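Local coordinates for lipolytic protein G-D-S-L family (Chitinophaga pinensis, PDB 4Q7Q), which is probably a lipase or acylhydrolase of the SGNH hydrolase clan, its substrate not established, at residues K193-P198 with V204-P209. Sequence-based numbering, arbitrary orientation.
Sequences KHLKNP and VNYKYP
Tyr206 sets CG anti to its own carbonyl carbon (chi1 -67°), which lays the ring along strand 193-196 toward Leu195 and Asn197. Leu195 CB lies 4.0 Å from Tyr206 CD2, and the two side chains cross at about a right angle. Val204 CG1 covers one face of the ring near its rim. Farther out, Asn197 CB and CG each come within 3.5 Å of Tyr206 OH, with the amide plane steep to the ring. This is van der Waals packing; Asn197 OD1 accepts a hydrogen bond from the backbone N of Lys199.

The backbones form an antiparallel hairpin. Lys193 pairs with Tyr206 and Leu195 with Val204, both as hydrogen-bonded pairs with two bonds each. The bond from Leu195 N to Val204 O (3.1 Å) is nearly straight, at 177°. The return bond, Val204 N to Leu195 O, is shorter at 2.8 Å but more bent. His194 and Asn205 form the non-hydrogen-bonded pair between them, on the other face. His194 stacks there on Tyr203, and its NE2 hydrogen-bonds to Glu222 OE1. Lys193 NZ reaches a salt bridge with Asp134.

The four backbone bonds hold the register of this peripheral hairpin, while van der Waals contacts with Leu195, Val204 and Asn197 set the Tyr206 ring along the neighbouring strand.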
loop_
_atom_site.group_PDB
_atom_site.type_symbol
_atom_site.label_atom_id
_atom_site.label_comp_id
_atom_site.label_asym_id
_atom_site.label_seq_id
_atom_site.Cartn_x
_atom_site.Cartn_y
_atom_site.Cartn_z
ATOM N N LYS A 193 -18.459 9.685 -4.305
ATOM C CA LYS A 193 -18.775 8.541 -5.135
ATOM C C LYS A 193 -20.004 8.948 -5.945
ATOM O O LYS A 193 -20.986 9.416 -5.384
ATOM C CB LYS A 193 -19.088 7.341 -4.245
ATOM C CG LYS A 193 -18.516 6.006 -4.697
ATOM C CD LYS A 193 -18.819 4.939 -3.652
ATOM C CE LYS A 193 -18.417 3.542 -4.088
ATOM N NZ LYS A 193 -18.872 2.550 -3.070
ATOM N N HIS A 194 -19.916 8.776 -7.260
ATOM C CA HIS A 194 -20.934 9.181 -8.213
ATOM C C HIS A 194 -21.936 8.034 -8.341
ATOM O O HIS A 194 -21.653 7.028 -8.985
ATOM C CB HIS A 194 -20.216 9.465 -9.538
ATOM C CG HIS A 194 -21.114 9.754 -10.697
ATOM N ND1 HIS A 194 -21.836 10.920 -10.809
ATOM C CD2 HIS A 194 -21.363 9.045 -11.825
ATOM C CE1 HIS A 194 -22.511 10.911 -11.945
ATOM N NE2 HIS A 194 -22.241 9.784 -12.580
ATOM N N LEU A 195 -23.099 8.172 -7.709
ATOM C CA LEU A 195 -24.016 7.041 -7.564
ATOM C C LEU A 195 -25.452 7.412 -7.858
ATOM O O LEU A 195 -25.868 8.543 -7.635
ATOM C CB LEU A 195 -23.956 6.512 -6.133
ATOM C CG LEU A 195 -22.605 6.026 -5.622
ATOM C CD1 LEU A 195 -22.669 5.809 -4.114
ATOM C CD2 LEU A 195 -22.203 4.744 -6.333
ATOM N N LYS A 196 -26.217 6.437 -8.336
ATOM C CA LYS A 196 -27.649 6.615 -8.480
ATOM C C LYS A 196 -28.327 6.703 -7.120
ATOM O O LYS A 196 -28.032 5.927 -6.208
ATOM C CB LYS A 196 -28.263 5.482 -9.306
ATOM C CG LYS A 196 -27.892 5.530 -10.777
ATOM C CD LYS A 196 -28.661 4.502 -11.571
ATOM C CE LYS A 196 -28.324 4.602 -13.050
ATOM N NZ LYS A 196 -29.071 3.598 -13.842
ATOM N N ASN A 197 -29.226 7.671 -6.993
ATOM C CA ASN A 197 -30.058 7.828 -5.814
ATOM C C ASN A 197 -31.157 6.772 -5.871
ATOM O O ASN A 197 -31.938 6.752 -6.810
ATOM C CB ASN A 197 -30.646 9.242 -5.833
ATOM C CG ASN A 197 -31.530 9.542 -4.641
ATOM O OD1 ASN A 197 -32.009 8.642 -3.951
ATOM N ND2 ASN A 197 -31.769 10.826 -4.406
ATOM N N PRO A 198 -31.221 5.884 -4.869
ATOM C CA PRO A 198 -32.224 4.809 -4.909
ATOM C C PRO A 198 -33.675 5.289 -4.969
ATOM O O PRO A 198 -34.547 4.523 -5.365
ATOM C CB PRO A 198 -31.981 4.060 -3.597
ATOM C CG PRO A 198 -30.561 4.307 -3.288
ATOM C CD PRO A 198 -30.265 5.702 -3.764
ATOM N N VAL A 204 -26.122 11.285 -8.181
ATOM C CA VAL A 204 -25.822 12.230 -7.113
ATOM C C VAL A 204 -24.361 12.057 -6.665
ATOM O O VAL A 204 -23.850 10.933 -6.621
ATOM C CB VAL A 204 -26.788 12.013 -5.914
ATOM C CG1 VAL A 204 -26.361 12.817 -4.705
ATOM C CG2 VAL A 204 -28.224 12.350 -6.307
ATOM N N ASN A 205 -23.690 13.167 -6.361
ATOM C CA ASN A 205 -22.367 13.126 -5.741
ATOM C C ASN A 205 -22.491 12.937 -4.235
ATOM O O ASN A 205 -22.889 13.859 -3.517
ATOM C CB ASN A 205 -21.565 14.400 -6.045
ATOM C CG ASN A 205 -22.261 15.678 -5.557
ATOM O OD1 ASN A 205 -23.441 15.895 -5.824
ATOM N ND2 ASN A 205 -21.525 16.518 -4.833
ATOM N N TYR A 206 -22.153 11.741 -3.753
ATOM C CA TYR A 206 -22.190 11.456 -2.321
ATOM C C TYR A 206 -20.785 11.425 -1.737
ATOM O O TYR A 206 -20.003 10.525 -2.046
ATOM C CB TYR A 206 -22.833 10.099 -2.047
ATOM C CG TYR A 206 -24.308 10.000 -2.369
ATOM C CD1 TYR A 206 -25.273 10.491 -1.490
ATOM C CD2 TYR A 206 -24.738 9.396 -3.544
ATOM C CE1 TYR A 206 -26.629 10.385 -1.779
ATOM C CE2 TYR A 206 -26.084 9.281 -3.839
ATOM C CZ TYR A 206 -27.024 9.784 -2.956
ATOM O OH TYR A 206 -28.363 9.667 -3.250
ATOM N N LYS A 207 -20.461 12.387 -0.884
ATOM C CA LYS A 207 -19.171 12.347 -0.215
ATOM C C LYS A 207 -19.172 11.285 0.882
ATOM O O LYS A 207 -20.192 10.649 1.145
ATOM C CB LYS A 207 -18.804 13.716 0.355
ATOM C CG LYS A 207 -19.600 14.136 1.558
ATOM C CD LYS A 207 -19.112 15.500 2.039
ATOM C CE LYS A 207 -19.458 15.747 3.480
ATOM N NZ LYS A 207 -18.886 17.045 3.894
ATOM N N TYR A 208 -18.017 11.081 1.506
ATOM C CA TYR A 208 -17.915 10.211 2.672
ATOM C C TYR A 208 -18.327 11.011 3.903
ATOM O O TYR A 208 -17.968 12.170 4.023
ATOM C CB TYR A 208 -16.468 9.752 2.815
ATOM C CG TYR A 208 -16.222 8.803 3.958
ATOM C CD1 TYR A 208 -16.483 7.447 3.820
ATOM C CD2 TYR A 208 -15.715 9.255 5.168
ATOM C CE1 TYR A 208 -16.267 6.567 4.850
ATOM C CE2 TYR A 208 -15.487 8.374 6.216
ATOM C CZ TYR A 208 -15.763 7.031 6.046
ATOM O OH TYR A 208 -15.543 6.146 7.074
ATOM N N PRO A 209 -19.063 10.393 4.844
ATOM C CA PRO A 209 -19.470 8.986 4.895
ATOM C C PRO A 209 -20.824 8.681 4.238
ATOM O O PRO A 209 -21.268 7.536 4.297
ATOM C CB PRO A 209 -19.556 8.728 6.399
ATOM C CG PRO A 209 -20.059 10.019 6.934
ATOM C CD PRO A 209 -19.360 11.079 6.117
#